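Local coordinates for protein stress response kinase A (Escherichia coli, PDB 1ZYL) that transfers phosphate from ATP to serine and threonine residues, its own included, and probably protects the cell against stress linked to reactive oxygen species, at residues T32-N35 / R40-Q43; R112-E115 / D120-E123; R131-G136 / E250-F255; L265-R270 / A314-E319; P295-T298 / Y302-R305. All coordinates share one frame; numbering follows the deposited sequence.

Contact 1: residues T32-N35 / R40-Q43; sequences TPLN and RVYQ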
# COMPACT_ATOMS: atom_id res chain seq x y z
N THR A 32 17.01 -15.48 -9.05
CA THR A 32 16.17 -15.99 -7.98
C THR A 32 15.00 -15.05 -7.62
O THR A 32 15.21 -13.88 -7.30
CB THR A 32 17.01 -16.25 -6.73
OG1 THR A 32 16.19 -16.08 -5.57
CG2 THR A 32 18.19 -15.29 -6.70
N PRO A 33 13.77 -15.58 -7.66
CA PRO A 33 12.53 -14.85 -7.36
C PRO A 33 12.20 -14.61 -5.89
O PRO A 33 12.44 -15.47 -5.04
CB PRO A 33 11.47 -15.71 -8.02
CG PRO A 33 11.98 -17.08 -7.74
CD PRO A 33 13.45 -16.94 -8.10
N LEU A 34 11.64 -13.44 -5.62
CA LEU A 34 11.20 -13.04 -4.28
C LEU A 34 9.68 -13.06 -4.34
O LEU A 34 9.10 -12.96 -5.42
CB LEU A 34 11.67 -11.62 -3.94
CG LEU A 34 13.16 -11.32 -3.87
CD1 LEU A 34 13.84 -12.32 -2.96
CD2 LEU A 34 13.76 -11.36 -5.26
N ASN A 35 9.01 -13.19 -3.20
CA ASN A 35 7.56 -13.23 -3.24
C ASN A 35 6.87 -11.91 -2.93
O ASN A 35 7.00 -11.35 -1.83
CB ASN A 35 7.03 -14.34 -2.31
CG ASN A 35 6.99 -13.92 -0.84
OD1 ASN A 35 8.03 -13.69 -0.23
ND2 ASN A 35 5.79 -13.83 -0.28
N ARG A 40 5.75 -8.86 -10.08
CA ARG A 40 6.74 -9.94 -10.10
C ARG A 40 8.14 -9.36 -9.85
O ARG A 40 8.65 -8.60 -10.67
CB ARG A 40 6.70 -10.66 -11.45
CG ARG A 40 5.81 -11.90 -11.51
CD ARG A 40 6.39 -12.98 -10.62
NE ARG A 40 5.90 -14.32 -10.92
CZ ARG A 40 6.33 -15.43 -10.30
NH1 ARG A 40 5.83 -16.61 -10.64
NH2 ARG A 40 7.25 -15.35 -9.35
N VAL A 41 8.75 -9.73 -8.73
CA VAL A 41 10.08 -9.26 -8.36
C VAL A 41 11.10 -10.39 -8.29
O VAL A 41 10.84 -11.43 -7.68
CB VAL A 41 10.09 -8.55 -6.99
CG1 VAL A 41 11.54 -8.37 -6.52
CG2 VAL A 41 9.38 -7.21 -7.07
N TYR A 42 12.25 -10.17 -8.90
CA TYR A 42 13.33 -11.15 -8.91
C TYR A 42 14.61 -10.45 -8.48
O TYR A 42 14.78 -9.26 -8.75
CB TYR A 42 13.52 -11.74 -10.32
CG TYR A 42 12.39 -12.62 -10.83
CD1 TYR A 42 11.27 -12.08 -11.45
CD2 TYR A 42 12.46 -14.01 -10.69
CE1 TYR A 42 10.23 -12.90 -11.93
CE2 TYR A 42 11.43 -14.84 -11.16
CZ TYR A 42 10.32 -14.28 -11.78
OH TYR A 42 9.32 -15.11 -12.23
N GLN A 43 15.49 -11.17 -7.79
CA GLN A 43 16.76 -10.62 -7.32
C GLN A 43 17.90 -11.17 -8.18
O GLN A 43 17.77 -12.25 -8.77
CB GLN A 43 17.00 -11.03 -5.86
CG GLN A 43 18.25 -10.44 -5.23
CD GLN A 43 18.64 -11.15 -3.94
OE1 GLN A 43 19.13 -12.28 -3.97
NE2 GLN A 43 18.42 -10.49 -2.81

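Contact 2: residues R112-E115 / D120-E123; sequences RQFE and DQME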
# COMPACT_ATOMS: atom_id res chain seq x y z
N ARG A 112 17.15 -6.13 8.54
CA ARG A 112 16.26 -6.95 9.36
C ARG A 112 14.81 -6.51 9.35
O ARG A 112 14.42 -5.56 8.67
CB ARG A 112 16.76 -7.00 10.81
CG ARG A 112 17.95 -7.92 11.07
CD ARG A 112 19.24 -7.38 10.46
NE ARG A 112 19.68 -6.16 11.12
CZ ARG A 112 20.75 -5.46 10.77
NH1 ARG A 112 21.50 -5.86 9.75
NH2 ARG A 112 21.07 -4.35 11.43
N GLN A 113 14.01 -7.22 10.14
CA GLN A 113 12.58 -6.96 10.27
C GLN A 113 12.31 -5.84 11.27
O GLN A 113 12.71 -5.92 12.43
CB GLN A 113 11.86 -8.24 10.71
CG GLN A 113 11.93 -9.38 9.69
CD GLN A 113 12.56 -10.66 10.24
OE1 GLN A 113 13.76 -10.70 10.55
NE2 GLN A 113 11.75 -11.71 10.35
N PHE A 114 11.63 -4.79 10.81
CA PHE A 114 11.30 -3.66 11.66
C PHE A 114 10.37 -4.08 12.79
O PHE A 114 9.37 -4.75 12.56
CB PHE A 114 10.66 -2.53 10.83
CG PHE A 114 9.95 -1.49 11.65
CD1 PHE A 114 8.61 -1.66 12.01
CD2 PHE A 114 10.63 -0.35 12.09
CE1 PHE A 114 7.97 -0.71 12.80
CE2 PHE A 114 9.99 0.60 12.88
CZ PHE A 114 8.66 0.43 13.24
N GLU A 115 10.72 -3.67 14.01
CA GLU A 115 9.96 -4.00 15.20
C GLU A 115 9.08 -2.84 15.68
O GLU A 115 9.56 -1.90 16.31
CB GLU A 115 10.92 -4.40 16.32
CG GLU A 115 11.93 -5.45 15.89
CD GLU A 115 13.00 -5.69 16.94
OE1 GLU A 115 13.89 -6.54 16.71
OE2 GLU A 115 12.95 -5.02 18.00
N ASP A 120 11.47 3.18 20.20
CA ASP A 120 12.56 3.98 19.64
C ASP A 120 12.54 3.93 18.12
O ASP A 120 12.65 4.96 17.45
CB ASP A 120 13.91 3.48 20.17
CG ASP A 120 14.78 4.61 20.72
OD1 ASP A 120 14.37 5.24 21.72
OD2 ASP A 120 15.86 4.87 20.14
N GLN A 121 12.41 2.73 17.56
CA GLN A 121 12.36 2.57 16.11
C GLN A 121 11.13 3.29 15.57
O GLN A 121 11.13 3.81 14.46
CB GLN A 121 12.31 1.09 15.73
CG GLN A 121 13.61 0.35 16.00
CD GLN A 121 13.62 -1.07 15.45
OE1 GLN A 121 14.66 -1.72 15.41
NE2 GLN A 121 12.45 -1.55 15.02
N MET A 122 10.08 3.30 16.39
CA MET A 122 8.83 3.96 16.05
C MET A 122 9.13 5.43 15.81
O MET A 122 8.70 6.00 14.82
CB MET A 122 7.84 3.84 17.21
CG MET A 122 6.39 4.04 16.83
SD MET A 122 5.67 2.50 16.29
CE MET A 122 5.25 1.74 17.87
N GLU A 123 9.87 6.04 16.73
CA GLU A 123 10.24 7.45 16.62
C GLU A 123 11.07 7.72 15.38
O GLU A 123 10.83 8.69 14.67
CB GLU A 123 11.01 7.91 17.85
CG GLU A 123 10.16 8.06 19.09
CD GLU A 123 10.89 8.77 20.22
OE1 GLU A 123 11.97 8.28 20.62
OE2 GLU A 123 10.39 9.81 20.69

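Contact 3: residues R131-G136 / E250-F255; sequences RMHQTG and EAYEEF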
# COMPACT_ATOMS: atom_id res chain seq x y z
N ARG A 131 9.90 13.69 7.33
CA ARG A 131 10.73 14.28 6.30
C ARG A 131 10.20 13.82 4.94
O ARG A 131 10.34 14.52 3.94
CB ARG A 131 12.19 13.86 6.46
CG ARG A 131 13.11 14.53 5.44
CD ARG A 131 14.55 14.05 5.53
NE ARG A 131 15.22 14.51 6.75
CZ ARG A 131 16.48 14.22 7.05
NH1 ARG A 131 17.01 14.68 8.18
NH2 ARG A 131 17.21 13.47 6.24
N MET A 132 9.57 12.64 4.92
CA MET A 132 9.02 12.10 3.68
C MET A 132 7.89 12.98 3.22
O MET A 132 7.88 13.45 2.08
CB MET A 132 8.50 10.68 3.88
CG MET A 132 8.32 9.91 2.57
SD MET A 132 7.15 8.54 2.67
CE MET A 132 8.14 7.32 3.46
N HIS A 133 6.93 13.21 4.11
CA HIS A 133 5.77 14.05 3.80
C HIS A 133 6.19 15.49 3.53
O HIS A 133 5.45 16.24 2.88
CB HIS A 133 4.75 14.00 4.92
CG HIS A 133 4.07 12.68 5.05
ND1 HIS A 133 2.95 12.49 5.83
CD2 HIS A 133 4.35 11.48 4.49
CE1 HIS A 133 2.57 11.23 5.74
NE2 HIS A 133 3.40 10.60 4.93
N GLN A 134 7.36 15.86 4.04
CA GLN A 134 7.89 17.20 3.83
C GLN A 134 8.16 17.31 2.33
O GLN A 134 7.83 18.32 1.71
CB GLN A 134 9.20 17.38 4.60
CG GLN A 134 9.73 18.80 4.57
CD GLN A 134 11.08 18.93 5.27
OE1 GLN A 134 11.52 20.03 5.58
NE2 GLN A 134 11.73 17.80 5.51
N THR A 135 8.76 16.26 1.77
CA THR A 135 9.05 16.19 0.34
C THR A 135 7.73 16.03 -0.37
O THR A 135 7.34 16.84 -1.21
CB THR A 135 9.91 14.96 -0.01
OG1 THR A 135 11.14 14.99 0.72
CG2 THR A 135 10.20 14.93 -1.50
N GLY A 136 7.04 14.95 -0.02
CA GLY A 136 5.77 14.64 -0.62
C GLY A 136 4.82 15.81 -0.75
O GLY A 136 3.93 15.78 -1.60
N GLU A 250 5.22 13.35 17.81
CA GLU A 250 6.21 14.24 18.39
C GLU A 250 7.50 14.18 17.59
O GLU A 250 8.23 15.17 17.50
CB GLU A 250 6.50 13.85 19.84
CG GLU A 250 7.41 14.83 20.56
CD GLU A 250 6.78 16.20 20.68
OE1 GLU A 250 7.46 17.14 21.15
OE2 GLU A 250 5.59 16.34 20.32
N ALA A 251 7.77 13.02 17.01
CA ALA A 251 8.97 12.85 16.19
C ALA A 251 8.66 13.34 14.78
O ALA A 251 9.44 14.06 14.17
CB ALA A 251 9.38 11.38 16.16
N TYR A 252 7.49 12.95 14.29
CA TYR A 252 7.04 13.34 12.98
C TYR A 252 7.10 14.86 12.83
O TYR A 252 7.65 15.37 11.86
CB TYR A 252 5.61 12.83 12.76
CG TYR A 252 4.98 13.18 11.43
CD1 TYR A 252 4.34 14.41 11.23
CD2 TYR A 252 4.97 12.26 10.38
CE1 TYR A 252 3.72 14.72 10.02
CE2 TYR A 252 4.35 12.56 9.17
CZ TYR A 252 3.72 13.78 8.99
OH TYR A 252 3.11 14.05 7.79
N GLU A 253 6.54 15.57 13.79
CA GLU A 253 6.51 17.04 13.73
C GLU A 253 7.86 17.75 13.60
O GLU A 253 7.89 18.97 13.40
CB GLU A 253 5.74 17.61 14.92
CG GLU A 253 4.31 17.11 14.99
CD GLU A 253 3.32 18.15 15.45
OE1 GLU A 253 3.50 18.72 16.55
OE2 GLU A 253 2.36 18.41 14.69
N GLU A 254 8.96 17.02 13.71
CA GLU A 254 10.26 17.65 13.57
C GLU A 254 10.44 18.19 12.15
O GLU A 254 11.10 19.21 11.96
CB GLU A 254 11.39 16.66 13.88
CG GLU A 254 12.78 17.20 13.54
CD GLU A 254 13.91 16.21 13.80
OE1 GLU A 254 15.06 16.49 13.40
OE2 GLU A 254 13.66 15.15 14.41
N PHE A 255 9.82 17.54 11.17
CA PHE A 255 9.94 17.97 9.77
C PHE A 255 8.63 18.34 9.08
O PHE A 255 8.63 19.00 8.05
CB PHE A 255 10.63 16.88 8.95
CG PHE A 255 11.99 16.54 9.45
CD1 PHE A 255 13.06 17.39 9.21
CD2 PHE A 255 12.21 15.39 10.20
CE1 PHE A 255 14.33 17.10 9.72
CE2 PHE A 255 13.47 15.10 10.72
CZ PHE A 255 14.53 15.95 10.48

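Contact 4: residues L265-R270 / A314-E319; sequences LIEPLR and AKVLQE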
# COMPACT_ATOMS: atom_id res chain seq x y z
N LEU A 265 -10.05 10.58 10.62
CA LEU A 265 -10.17 9.91 9.33
C LEU A 265 -9.70 8.45 9.37
O LEU A 265 -9.81 7.75 8.36
CB LEU A 265 -9.33 10.65 8.29
CG LEU A 265 -9.43 12.17 8.14
CD1 LEU A 265 -8.33 12.66 7.20
CD2 LEU A 265 -10.79 12.55 7.59
N ILE A 266 -9.18 7.98 10.51
CA ILE A 266 -8.66 6.61 10.56
C ILE A 266 -9.69 5.50 10.37
O ILE A 266 -9.49 4.62 9.55
CB ILE A 266 -7.85 6.32 11.85
CG1 ILE A 266 -8.74 6.52 13.07
CG2 ILE A 266 -6.64 7.23 11.94
CD1 ILE A 266 -8.11 6.02 14.35
N GLU A 267 -10.79 5.53 11.12
CA GLU A 267 -11.77 4.48 10.95
C GLU A 267 -12.31 4.50 9.53
O GLU A 267 -12.64 3.46 8.97
CB GLU A 267 -12.88 4.61 11.99
CG GLU A 267 -12.35 4.41 13.41
CD GLU A 267 -11.48 3.15 13.54
OE1 GLU A 267 -10.50 3.17 14.33
OE2 GLU A 267 -11.77 2.13 12.86
N PRO A 268 -12.43 5.69 8.93
CA PRO A 268 -12.92 5.64 7.55
C PRO A 268 -11.85 5.04 6.63
O PRO A 268 -12.17 4.33 5.68
CB PRO A 268 -13.23 7.09 7.24
CG PRO A 268 -13.76 7.56 8.55
CD PRO A 268 -12.75 6.99 9.53
N LEU A 269 -10.58 5.31 6.90
CA LEU A 269 -9.50 4.77 6.07
C LEU A 269 -9.43 3.26 6.20
O LEU A 269 -9.26 2.55 5.20
CB LEU A 269 -8.15 5.37 6.46
CG LEU A 269 -7.95 6.84 6.10
CD1 LEU A 269 -6.63 7.32 6.63
CD2 LEU A 269 -8.03 7.02 4.61
N ARG A 270 -9.55 2.77 7.43
CA ARG A 270 -9.51 1.34 7.68
C ARG A 270 -10.69 0.67 6.97
O ARG A 270 -10.54 -0.38 6.34
CB ARG A 270 -9.55 1.09 9.19
CG ARG A 270 -9.71 -0.38 9.58
CD ARG A 270 -9.85 -0.53 11.08
NE ARG A 270 -8.58 -0.39 11.79
CZ ARG A 270 -8.38 0.45 12.80
NH1 ARG A 270 -7.20 0.51 13.40
NH2 ARG A 270 -9.36 1.26 13.20
N ALA A 314 -19.17 -0.30 10.83
CA ALA A 314 -20.13 0.80 10.81
C ALA A 314 -20.46 1.24 12.24
O ALA A 314 -20.72 2.42 12.50
CB ALA A 314 -21.39 0.40 10.07
N LYS A 315 -20.42 0.30 13.18
CA LYS A 315 -20.71 0.62 14.57
C LYS A 315 -19.56 1.43 15.19
O LYS A 315 -19.77 2.26 16.08
CB LYS A 315 -20.95 -0.66 15.37
CG LYS A 315 -22.22 -1.37 14.94
CD LYS A 315 -22.44 -2.67 15.69
CE LYS A 315 -23.70 -3.37 15.20
NZ LYS A 315 -23.81 -4.76 15.75
N VAL A 316 -18.35 1.19 14.70
CA VAL A 316 -17.18 1.91 15.18
C VAL A 316 -17.24 3.35 14.69
O VAL A 316 -16.72 4.26 15.33
CB VAL A 316 -15.90 1.25 14.65
CG1 VAL A 316 -14.68 2.04 15.07
CG2 VAL A 316 -15.81 -0.17 15.16
N LEU A 317 -17.90 3.53 13.55
CA LEU A 317 -18.04 4.85 12.93
C LEU A 317 -19.20 5.65 13.52
O LEU A 317 -19.40 6.81 13.18
CB LEU A 317 -18.23 4.69 11.42
CG LEU A 317 -17.02 4.13 10.65
CD1 LEU A 317 -17.47 3.38 9.42
CD2 LEU A 317 -16.10 5.27 10.29
N GLN A 318 -19.97 5.02 14.41
CA GLN A 318 -21.11 5.68 15.04
C GLN A 318 -21.08 5.61 16.56
O GLN A 318 -20.61 4.63 17.14
CB GLN A 318 -22.42 5.07 14.52
CG GLN A 318 -22.76 5.47 13.10
CD GLN A 318 -23.83 4.58 12.49
OE1 GLN A 318 -23.57 3.43 12.15
NE2 GLN A 318 -25.04 5.12 12.37
N GLU A 319 -21.59 6.65 17.21
CA GLU A 319 -21.60 6.69 18.66
C GLU A 319 -22.49 5.59 19.22
O GLU A 319 -23.66 5.46 18.84
CB GLU A 319 -22.09 8.06 19.16
CG GLU A 319 -23.57 8.36 18.92
CD GLU A 319 -24.15 9.35 19.94
OE1 GLU A 319 -23.94 9.14 21.15
OE2 GLU A 319 -24.81 10.33 19.52

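Contact 5: residues P295-T298 / Y302-R305; sequences PWLT and YWLR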
# COMPACT_ATOMS: atom_id res chain seq x y z
N PRO A 295 -7.21 -19.44 -0.91
CA PRO A 295 -8.20 -20.47 -1.24
C PRO A 295 -9.58 -20.24 -0.62
O PRO A 295 -10.59 -20.50 -1.26
CB PRO A 295 -7.56 -21.75 -0.71
CG PRO A 295 -6.08 -21.42 -0.64
CD PRO A 295 -6.09 -20.03 -0.15
N TRP A 296 -9.62 -19.77 0.61
CA TRP A 296 -10.88 -19.53 1.31
C TRP A 296 -11.79 -18.53 0.61
O TRP A 296 -13.01 -18.61 0.74
CB TRP A 296 -10.61 -19.05 2.74
CG TRP A 296 -9.21 -18.57 2.95
CD1 TRP A 296 -8.11 -19.33 3.23
CD2 TRP A 296 -8.74 -17.22 2.84
NE1 TRP A 296 -6.99 -18.54 3.29
CE2 TRP A 296 -7.35 -17.24 3.05
CE3 TRP A 296 -9.37 -16.00 2.58
CZ2 TRP A 296 -6.57 -16.09 3.01
CZ3 TRP A 296 -8.59 -14.84 2.54
CH2 TRP A 296 -7.20 -14.90 2.76
N LEU A 297 -11.20 -17.60 -0.13
CA LEU A 297 -11.97 -16.58 -0.82
C LEU A 297 -13.23 -17.16 -1.45
O LEU A 297 -14.18 -16.43 -1.74
CB LEU A 297 -11.11 -15.92 -1.90
CG LEU A 297 -11.25 -14.40 -2.11
CD1 LEU A 297 -12.65 -14.05 -2.54
CD2 LEU A 297 -10.90 -13.68 -0.82
N THR A 298 -13.26 -18.47 -1.65
CA THR A 298 -14.41 -19.11 -2.27
C THR A 298 -15.52 -19.61 -1.34
O THR A 298 -16.68 -19.64 -1.74
CB THR A 298 -13.94 -20.27 -3.18
OG1 THR A 298 -14.05 -19.86 -4.54
CG2 THR A 298 -14.76 -21.54 -2.95
N TYR A 302 -15.88 -17.43 4.95
CA TYR A 302 -15.17 -16.20 4.66
C TYR A 302 -16.09 -15.02 4.37
O TYR A 302 -15.87 -13.93 4.88
CB TYR A 302 -14.22 -16.43 3.48
CG TYR A 302 -13.44 -15.21 3.09
CD1 TYR A 302 -13.82 -14.44 2.00
CD2 TYR A 302 -12.33 -14.81 3.83
CE1 TYR A 302 -13.12 -13.29 1.66
CE2 TYR A 302 -11.62 -13.66 3.50
CZ TYR A 302 -12.02 -12.91 2.41
OH TYR A 302 -11.34 -11.76 2.09
N TRP A 303 -17.12 -15.23 3.56
CA TRP A 303 -18.04 -14.14 3.24
C TRP A 303 -19.01 -13.84 4.36
O TRP A 303 -19.68 -12.81 4.34
CB TRP A 303 -18.79 -14.40 1.93
CG TRP A 303 -17.87 -14.33 0.78
CD1 TRP A 303 -17.21 -15.37 0.20
CD2 TRP A 303 -17.38 -13.14 0.15
NE1 TRP A 303 -16.33 -14.90 -0.75
CE2 TRP A 303 -16.41 -13.54 -0.79
CE3 TRP A 303 -17.66 -11.78 0.30
CZ2 TRP A 303 -15.72 -12.62 -1.59
CZ3 TRP A 303 -16.97 -10.86 -0.49
CH2 TRP A 303 -16.01 -11.30 -1.42
N LEU A 304 -19.10 -14.73 5.34
CA LEU A 304 -19.98 -14.48 6.47
C LEU A 304 -19.19 -13.64 7.45
O LEU A 304 -19.70 -12.66 7.98
CB LEU A 304 -20.39 -15.78 7.15
CG LEU A 304 -21.34 -16.66 6.35
CD1 LEU A 304 -21.73 -17.85 7.18
CD2 LEU A 304 -22.56 -15.86 5.95
N ARG A 305 -17.93 -14.01 7.67
CA ARG A 305 -17.05 -13.28 8.58
C ARG A 305 -16.86 -11.87 8.07
O ARG A 305 -16.84 -10.92 8.85
CB ARG A 305 -15.67 -13.94 8.68
CG ARG A 305 -15.65 -15.36 9.22
CD ARG A 305 -14.27 -15.70 9.78
NE ARG A 305 -13.95 -17.12 9.67
CZ ARG A 305 -13.67 -17.74 8.52
NH1 ARG A 305 -13.39 -19.04 8.52
NH2 ARG A 305 -13.66 -17.06 7.37

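Contact 1: residues T32-N35 / R40-Q43
The Tyr42 ring meets the pyrrolidine of Pro33 obliquely, CE2 lying 3.3 Å from Pro33 CB. The same CB is 4.4 Å from Arg40 NH2, again at a slant, and Tyr42 OH sits 3.4 Å above one face of the Arg40 guanidinium, toward its rim. Tyr42 CG stands anti to its own carbonyl carbon (chi1 -69°), which brings the CD2/CE2 side of the ring against Pro33, while Leu31 touches it as well. Pro33 and Tyr42 form a non-hydrogen-bonded antiparallel pair, and two nearly straight backbone bonds bracket them: Gln43 N to Thr32 O (2.8 Å) and Leu34 N to Val41 O (3.0 Å).

Thr32, Leu34, Val41 and Gln43 point to the other face of the sheet. There Leu34 CD2 rests 3.9 Å from Val41 CG1 and also meets CB of Gln43, crossing that side chain obliquely; Thr32 and Gln43 run side by side. Val41 and Gln43 also touch Val53 of strand 52-57, the next strand over. Arg40 and Tyr42 pair with that strand through their backbones. This is the first beta hairpin of the five-stranded antiparallel sheet in a kinase-like N-terminal lobe, and its turn carries Ser36, an inferred ATP site, consistent with a nucleotide-binding loop.

Contact 2: residues R112-E115 / D120-E123
The van der Waals contacts are those of Phe114 with Gln121, which slide past one another in opposite directions with the ring and amide planes 29° apart. Phe114 CE2 touches the CB methylene of Gln121 at 3.7 Å, and the next ring carbon, CD2, comes as close to Gln121 NE2. The backbone carbonyl of Gln121 lies at the ring edge, in its plane, with O 3.8 Å from CE2. Phe114 CG is anti to the backbone N (chi1 164°), a turn that carries the ring across to the helix. Ile207 of strand 207-209 packs on the same ring. With an alanine here, the CB of Gln121 and the side chain of Ile207 would probably lose their shared aromatic neighbour, and the glutamine would be freer to turn.

The pieces joined are the start of helix 119-136 and the chain that leads into it from strand 112-113, which pairs with strand 207-209. Coming just after the N-lobe sheet, this run is consistent with the exit from a kinase hinge into the helical C-lobe.

Among polar groups, the extended Gln121 side chain brings NE2 to 2.9 Å from Glu115 N, where two donors face each other and no hydrogen bond forms as modelled. The backbone N of Gln121, in the first turn, bonds to OD1 of Asn118, the residue just before helix 119-136.

Contact 3: residues R131-G136 / E250-F255
His133 and Tyr252 cross at about a right angle where the last turns of helix 119-136 meet the end of helix 238-252, two C-lobe helices of this kinase-like phosphotransferase fold. The edge of Tyr252 is turned toward the imidazole face in an offset edge-to-face pair, planes at 82° and centroids 5.4 Å apart. The phenol oxygen reaches the imidazole rim near its plane, where Tyr252 OH and His133 ND1 are hydrogen-bonded at 2.5 Å; either could donate. NE2, on the other side of the ring, is bonded to Asp229 OD1.

Arg131 and Phe255 instead lie side by side, pointing the same way. CB of Arg131 sits over one face of the phenyl ring, and a bend at chi3 (-70°) stands the guanidinium nearly upright against it, NH1 3.6 Å from Phe255 CZ. This off-centre cation-pi contact puts Arg131 CZ 4.8 Å from the ring centroid, while Glu81 O holds NH2. Glu254 CG lies over the opposite face. A leucine in place of Phe255 would probably deprive the guanidinium of its aromatic partner and open a gap beside Arg127, which also touches the ring. Gln134 slants past Phe255, its NE2 3.7 Å from Phe255 CB.

Contact 4: residues L265-R270 / A314-E319
One methyl of Leu317 does the close work here: CD2 sits 3.7 Å from Glu267 CB and equally near Pro268 CG, bearing on two neighbouring residues of the opposing helix. Leu317 CG is anti to its carbonyl carbon (chi1 -67°), which swings the isobutyl group across although its first bond is not aimed there. Leu317 and Pro268 are both buried, and helix 171-188 closes over them: His188 touches both, with Ala184 packing on the leucine and Val185 on the proline.

This three-helix junction of the C-lobe joins the first turn of helix 266-283 to the C-terminal part of helix 300-316 and the residues after it. Pro268 suits a first turn, where the lack of an N-H costs no helix hydrogen bond.

Toward solvent the contact thins out. Exposed Val316 crosses Glu267 at about a right angle; its CG1 touches the glutamate chain at CG and OE2, 3.7 Å from each, without any polar bond. The glutamate is bent at chi2 (-49°), folding its carboxylate back toward Arg270 on its own helix; that salt bridge is modelled, but the place of the arginine's NH2 is doubtful. Gln313 touches both side chains.

Contact 5: residues P295-T298 / Y302-R305
Trp296 and Leu297 form a shared bed on one side of the Tyr302 ring: the indole underlies the CD2/CE2 half, Leu297 CD2 the CE1/CZ half. The six-membered ring of the indole leans on the tyrosine at an oblique 42°, neither stacked nor edge-to-face, with Trp296 CE3 3.4 Å from Tyr302 CE2. Leu297 lays its CD2 3.4 Å from Tyr302 CE1. With CG of Tyr302 anti to the backbone N, the ring is carried out over that bed.

Leu297 is in turn forked between two rings. While CD2 bears on the tyrosine, CD1 fits against the benzo part of Trp303, 3.5 Å from CZ2. Tyr302 CD1 sits over one face of this second indole, toward its rim, so leucine, tyrosine and tryptophan close up on one another.

One polar bond fastens the corner: Trp303 NE1 donates to the main-chain O of Leu297 at 2.8 Å, with an N-H...O angle of 157°. The carbonyl lies at the rim of the indole near its plane, and the donor is tilted 33° from the carbonyl plane.

Helix 266-283 backs the cluster: Leu281 meets Leu297, Leu278 touches Tyr302 and Trp303, and Met282 reaches Trp303, which also makes an edge-to-face pair with Phe174. The arrangement is a 3-10 turn between helix 289-293 and helix 300-316, folded back on the first turns of the latter within the connection from helix 266-283 in the C-lobe bundle.

In the fold
Contact 1 belongs to the N-lobe sheet; the other four lie in the C-lobe or on the way into it. Contacts 2 and 3 share helix 119-136, their centres 17 Å apart, and touch where Glu123 O meets Ala251 CB at 3.4 Å. Contacts 4 and 5 sit toward the two ends of helix 300-316, centres 23 Å apart and both remote from the inferred active site. Contacts 1 to 3 come nearer to that site: side chain to side chain, Val41 is about 7 Å from Asp217, Phe114 about 9 Å from Asn206, and His133 about 11 Å from Asp201, the probable proton acceptor. Contacts 1 and 4 lie on opposite sides of the chain's centre, 37 Å between centres.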